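Local coordinates for protein alpha-galactosidase 1 (Saccharomyces cerevisiae, PDB 3LRK) that cleaves terminal alpha-linked galactose from the non-reducing ends of oligosaccharides, galactomannans and galactolipids, working as a homotetramer, at residues 72-77 with 122-127; 111-116 with 145-150. The protein carries 1 engineered substitution. All blocks are in the same frame, centred on the assembly; numbering follows the deposited sequence.

Contact 1: residues 72-77 with 122-127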
loop_
_atom_site.group_PDB
_atom_site.type_symbol
_atom_site.label_atom_id
_atom_site.label_comp_id
_atom_site.label_asym_id
_atom_site.label_seq_id
_atom_site.Cartn_x
_atom_site.Cartn_y
_atom_site.Cartn_z
ATOM N N ASP A 72 28.200 17.404 10.373
ATOM C CA ASP A 72 27.045 16.529 10.588
ATOM C C ASP A 72 26.663 16.475 12.080
ATOM O O ASP A 72 26.770 17.478 12.780
ATOM C CB ASP A 72 27.336 15.140 9.989
ATOM C CG ASP A 72 26.076 14.431 9.482
ATOM O OD1 ASP A 72 25.673 14.645 8.318
ATOM O OD2 ASP A 72 25.497 13.640 10.253
ATOM N N ASP A 73 26.202 15.314 12.546
ATOM C CA ASP A 73 25.627 15.114 13.887
ATOM C C ASP A 73 26.680 15.262 15.005
ATOM O O ASP A 73 27.869 15.417 14.724
ATOM C CB ASP A 73 25.002 13.707 13.927
ATOM C CG ASP A 73 23.828 13.568 14.915
ATOM O OD1 ASP A 73 23.643 14.386 15.850
ATOM O OD2 ASP A 73 23.063 12.597 14.735
ATOM N N CYS A 74 26.225 15.213 16.264
ATOM C CA CYS A 74 27.090 15.113 17.467
ATOM C C CYS A 74 27.928 16.349 17.801
ATOM O O CYS A 74 29.021 16.240 18.388
ATOM C CB CYS A 74 28.013 13.888 17.392
ATOM S SG CYS A 74 27.370 12.504 16.449
ATOM N N TRP A 75 27.416 17.525 17.457
ATOM C CA TRP A 75 28.203 18.749 17.580
ATOM C C TRP A 75 27.807 19.547 18.831
ATOM O O TRP A 75 28.599 20.350 19.337
ATOM C CB TRP A 75 28.071 19.595 16.296
ATOM C CG TRP A 75 26.669 20.061 16.040
ATOM C CD1 TRP A 75 25.737 19.468 15.223
ATOM C CD2 TRP A 75 26.018 21.199 16.626
ATOM N NE1 TRP A 75 24.555 20.177 15.259
ATOM C CE2 TRP A 75 24.693 21.237 16.113
ATOM C CE3 TRP A 75 26.423 22.198 17.525
ATOM C CZ2 TRP A 75 23.778 22.229 16.473
ATOM C CZ3 TRP A 75 25.508 23.182 17.887
ATOM C CH2 TRP A 75 24.195 23.193 17.348
ATOM N N SER A 76 26.580 19.322 19.314
ATOM C CA SER A 76 26.013 20.068 20.441
ATOM C C SER A 76 26.191 19.341 21.779
ATOM O O SER A 76 26.488 18.144 21.820
ATOM C CB SER A 76 24.518 20.326 20.214
ATOM O OG SER A 76 23.822 19.108 19.992
ATOM N N SER A 77 26.004 20.073 22.867
ATOM C CA SER A 77 26.079 19.479 24.209
ATOM C C SER A 77 24.756 19.572 24.980
ATOM O O SER A 77 24.617 18.996 26.063
ATOM C CB SER A 77 27.223 20.119 25.002
ATOM O OG SER A 77 27.004 21.508 25.175
ATOM N N ALA A 122 21.913 10.491 16.303
ATOM C CA ALA A 122 22.857 10.063 17.340
ATOM C C ALA A 122 22.426 10.436 18.760
ATOM O O ALA A 122 23.176 10.227 19.717
ATOM C CB ALA A 122 24.260 10.589 17.041
ATOM N N GLY A 123 21.225 10.998 18.894
ATOM C CA GLY A 123 20.614 11.258 20.201
ATOM C C GLY A 123 20.902 12.595 20.843
ATOM O O GLY A 123 20.700 12.762 22.047
ATOM N N TYR A 124 21.376 13.551 20.041
ATOM C CA TYR A 124 21.595 14.927 20.487
ATOM C C TYR A 124 20.302 15.730 20.331
ATOM O O TYR A 124 19.358 15.230 19.732
ATOM C CB TYR A 124 22.743 15.543 19.672
ATOM C CG TYR A 124 24.056 14.875 19.977
ATOM C CD1 TYR A 124 24.349 13.598 19.476
ATOM C CD2 TYR A 124 24.994 15.496 20.804
ATOM C CE1 TYR A 124 25.552 12.969 19.774
ATOM C CE2 TYR A 124 26.204 14.871 21.112
ATOM C CZ TYR A 124 26.473 13.618 20.587
ATOM O OH TYR A 124 27.662 13.011 20.873
ATOM N N PRO A 125 20.239 16.959 20.896
ATOM C CA PRO A 125 19.016 17.766 20.807
ATOM C C PRO A 125 18.519 17.983 19.380
ATOM O O PRO A 125 19.271 18.430 18.515
ATOM C CB PRO A 125 19.416 19.104 21.436
ATOM C CG PRO A 125 20.601 18.792 22.288
ATOM C CD PRO A 125 21.293 17.630 21.686
ATOM N N GLY A 126 17.246 17.661 19.162
ATOM C CA GLY A 126 16.591 17.849 17.871
ATOM C C GLY A 126 15.738 19.104 17.848
ATOM O O GLY A 126 15.456 19.697 18.895
ATOM N N SER A 127 15.322 19.514 16.647
ATOM C CA SER A 127 14.683 20.811 16.450
ATOM C C SER A 127 13.152 20.810 16.364
ATOM O O SER A 127 12.550 21.877 16.218
ATOM C CB SER A 127 15.233 21.488 15.181
ATOM O OG SER A 127 16.626 21.704 15.278
HETATM O O HOH W 1 21.957 18.913 18.005
#
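The ring of Y124 lies flat against the backbone of C74, whose CA sits over the middle of one face, 3.5 Å from the ring centroid and 11° off its normal, in a CH-pi contact. C74 CB sits further out, above the rim on the CE1/CZ side, 3.5 Å from Y124 CE1, while SG meets the ring only obliquely. S76 approaches from another direction: its carbonyl O lies at the ring edge, near the ring plane, 3.2 Å from Y124 CD2.

D73 reaches across on the same side of the ring as C74, meeting it obliquely, with CG anti to its own backbone N (chi1 -152°), and its OD2 accepts a hydrogen bond from A122 N at 2.9 Å, on the syn side but well out of the carboxylate plane. OD1 of the same carboxylate takes the C74 amide, so both oxygens are held and the rotation of the group is fixed, its plane tilted 61° from the Y124 ring. A122 CB lies in plane at the Y124 ring edge and packs against C74 SG at 3.7 Å. At the far end S76 OG lies 3.4 Å from P125 CD, and a water links S76 OG to P125 O.

C74 also forms a disulfide with C42, and D73, a substrate-binding residue, holds a glycerol through OD2. Residues 72-77 run from this site into strand 76-79, which pairs with strand 85-87; P125 touches L85 of that hairpin. Segment 122-127 belongs to the loop between strand 109-115 and helix 131-140, while W37 of helix 37-40 packs on D73 and C74.

Contact 2: residues 111-116 with 145-150; sequences GMYSSA and YLKYDN
The Y113 ring meets its partners across the strand pair at its edge: K147 CD and D149 OD2 both lie in its plane, while the D149 carboxylate is turned 86° to it. The Y148 ring has the A116 amide N over one face, offset toward the rim and 3.6 Å above the plane, and S114 CB at its edge. A116 CB comes 3.5 Å from Y148 CE2.

Y113, with CG anti to its backbone N (chi1 166°), extends alongside the strand until OH donates to D149 OD2 at 2.7 Å, reaching it on the anti side and out of the carboxylate plane. D149 OD1 receives the N150 amide through its anti lone pair, at 2.7 Å from N150 N. Two donors on opposite ends of the carboxylate thereby fix its rotation. K147 stretches out fully, its aliphatic chain passing the Y113 edge, and NZ goes on to a salt bridge with D72.

The hydrogen bonds of this parallel pair alternate in direction, from M112 N to Y145 O, K147 N to M112 O, S114 N to K147 O and D149 N to S114 O. A116 N continues the pattern to D149 O at 3.0 Å, but from above the carbonyl plane. Outward, L146, S114 and M112 touch F138 of helix 131-140, and L146 and Y148 pack on helix 160-177.

Strand 109-115, helix 131-140 and strand 145-149 form a beta-alpha-beta unit of the TIM barrel, placing nucleophile D149 at its strand's C-terminal end, where such active sites lie, with substrate-binding K147 two residues earlier on the same sheet face.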
loop_
_atom_site.group_PDB
_atom_site.type_symbol
_atom_site.label_atom_id
_atom_site.label_comp_id
_atom_site.label_asym_id
_atom_site.label_seq_id
_atom_site.Cartn_x
_atom_site.Cartn_y
_atom_site.Cartn_z
ATOM N N GLY A 111 28.042 24.333 6.354
ATOM C CA GLY A 111 26.818 23.575 6.592
ATOM C C GLY A 111 26.778 23.004 8.000
ATOM O O GLY A 111 27.813 22.630 8.568
ATOM N N MET A 112 25.577 22.965 8.570
ATOM C CA MET A 112 25.342 22.356 9.884
ATOM C C MET A 112 24.174 21.372 9.815
ATOM O O MET A 112 23.566 21.197 8.761
ATOM C CB MET A 112 25.139 23.424 10.969
ATOM C CG MET A 112 26.473 23.967 11.499
ATOM S SD MET A 112 26.394 24.934 13.007
ATOM C CE MET A 112 26.170 23.641 14.220
ATOM N N TYR A 113 23.883 20.724 10.937
ATOM C CA TYR A 113 22.958 19.599 10.963
ATOM C C TYR A 113 21.986 19.667 12.151
ATOM O O TYR A 113 22.355 20.045 13.267
ATOM C CB TYR A 113 23.760 18.285 10.973
ATOM C CG TYR A 113 22.963 17.043 11.325
ATOM C CD1 TYR A 113 22.722 16.708 12.660
ATOM C CD2 TYR A 113 22.477 16.186 10.326
ATOM C CE1 TYR A 113 21.987 15.581 12.996
ATOM C CE2 TYR A 113 21.745 15.042 10.659
ATOM C CZ TYR A 113 21.506 14.750 11.997
ATOM O OH TYR A 113 20.778 13.624 12.360
ATOM N N SER A 114 20.733 19.313 11.885
ATOM C CA SER A 114 19.798 18.981 12.941
ATOM C C SER A 114 18.834 17.898 12.463
ATOM O O SER A 114 19.032 17.302 11.399
ATOM C CB SER A 114 19.047 20.229 13.427
ATOM O OG SER A 114 18.487 19.969 14.700
ATOM N N SER A 115 17.819 17.618 13.275
ATOM C CA SER A 115 16.778 16.657 12.909
ATOM C C SER A 115 15.424 17.261 13.200
ATOM O O SER A 115 15.259 17.959 14.200
ATOM C CB SER A 115 16.940 15.347 13.698
ATOM O OG SER A 115 16.005 14.363 13.282
ATOM N N ALA A 116 14.461 16.975 12.318
ATOM C CA ALA A 116 13.066 17.348 12.499
ATOM C C ALA A 116 12.430 16.367 13.488
ATOM O O ALA A 116 11.408 15.726 13.205
ATOM C CB ALA A 116 12.332 17.318 11.169
ATOM N N TYR A 145 23.959 26.520 5.147
ATOM C CA TYR A 145 23.393 25.256 4.672
ATOM C C TYR A 145 22.941 24.450 5.885
ATOM O O TYR A 145 23.650 24.379 6.892
ATOM C CB TYR A 145 24.485 24.512 3.901
ATOM C CG TYR A 145 24.185 23.147 3.288
ATOM C CD1 TYR A 145 24.027 22.003 4.082
ATOM C CD2 TYR A 145 24.144 22.997 1.898
ATOM C CE1 TYR A 145 23.811 20.738 3.490
ATOM C CE2 TYR A 145 23.925 21.767 1.310
ATOM C CZ TYR A 145 23.756 20.637 2.104
ATOM O OH TYR A 145 23.541 19.413 1.498
ATOM N N LEU A 146 21.761 23.845 5.792
ATOM C CA LEU A 146 21.277 22.962 6.869
ATOM C C LEU A 146 20.864 21.618 6.312
ATOM O O LEU A 146 19.989 21.544 5.440
ATOM C CB LEU A 146 20.102 23.600 7.633
ATOM C CG LEU A 146 19.496 22.790 8.802
ATOM C CD1 LEU A 146 20.501 22.582 9.936
ATOM C CD2 LEU A 146 18.215 23.462 9.320
ATOM N N LYS A 147 21.486 20.554 6.814
ATOM C CA LYS A 147 21.014 19.196 6.546
ATOM C C LYS A 147 20.028 18.820 7.668
ATOM O O LYS A 147 20.359 18.916 8.853
ATOM C CB LYS A 147 22.200 18.227 6.452
ATOM C CG LYS A 147 21.810 16.759 6.477
ATOM C CD LYS A 147 23.009 15.842 6.443
ATOM C CE LYS A 147 22.564 14.410 6.684
ATOM N NZ LYS A 147 23.648 13.423 6.437
ATOM N N TYR A 148 18.812 18.404 7.298
ATOM C CA TYR A 148 17.734 18.362 8.280
ATOM C C TYR A 148 17.072 16.986 8.301
ATOM O O TYR A 148 16.273 16.651 7.435
ATOM C CB TYR A 148 16.742 19.527 8.045
ATOM C CG TYR A 148 15.843 19.875 9.214
ATOM C CD1 TYR A 148 16.369 20.098 10.495
ATOM C CD2 TYR A 148 14.460 20.011 9.034
ATOM C CE1 TYR A 148 15.541 20.432 11.567
ATOM C CE2 TYR A 148 13.631 20.349 10.084
ATOM C CZ TYR A 148 14.162 20.545 11.352
ATOM O OH TYR A 148 13.332 20.867 12.406
ATOM N N ASP A 149 17.424 16.219 9.328
ATOM C CA ASP A 149 17.183 14.780 9.396
ATOM C C ASP A 149 15.741 14.428 9.781
ATOM O O ASP A 149 14.899 15.316 9.884
ATOM C CB ASP A 149 18.173 14.132 10.376
ATOM C CG ASP A 149 18.675 12.771 9.896
ATOM O OD1 ASP A 149 17.884 11.961 9.367
ATOM O OD2 ASP A 149 19.887 12.516 10.036
ATOM N N ASN A 150 15.490 13.136 10.004
ATOM C CA ASN A 150 14.130 12.601 10.211
ATOM C C ASN A 150 14.064 11.572 11.333
ATOM O O ASN A 150 13.102 10.796 11.430
ATOM C CB ASN A 150 13.607 11.991 8.907
ATOM C CG ASN A 150 12.115 11.677 8.942
ATOM O OD1 ASN A 150 11.322 12.422 9.510
ATOM N ND2 ASN A 150 11.732 10.575 8.305
#

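The two contacts have centres 10 Å apart, within the TIM-barrel domain. Their segments alternate along the chain, in the order 72-77, 111-116, 122-127 and 145-150. Contact 2 pairs two adjacent strands of the parallel barrel sheet, whereas contact 1 joins the segment leading from strand 68-70 into strand 76-79 to the loop after strand 109-115. They touch directly: D73 CG packs 3.3 Å from Y113 CE1, W75 lies on M112, and S127 OG and S114 OG, 2.6 Å apart, probably share a hydrogen bond. Contact 1 supplies substrate-binding D72 and D73, and contact 2 supplies K147 and the nucleophile D149, consistent with neighbouring loops and strand ends contributing together to the substrate pocket.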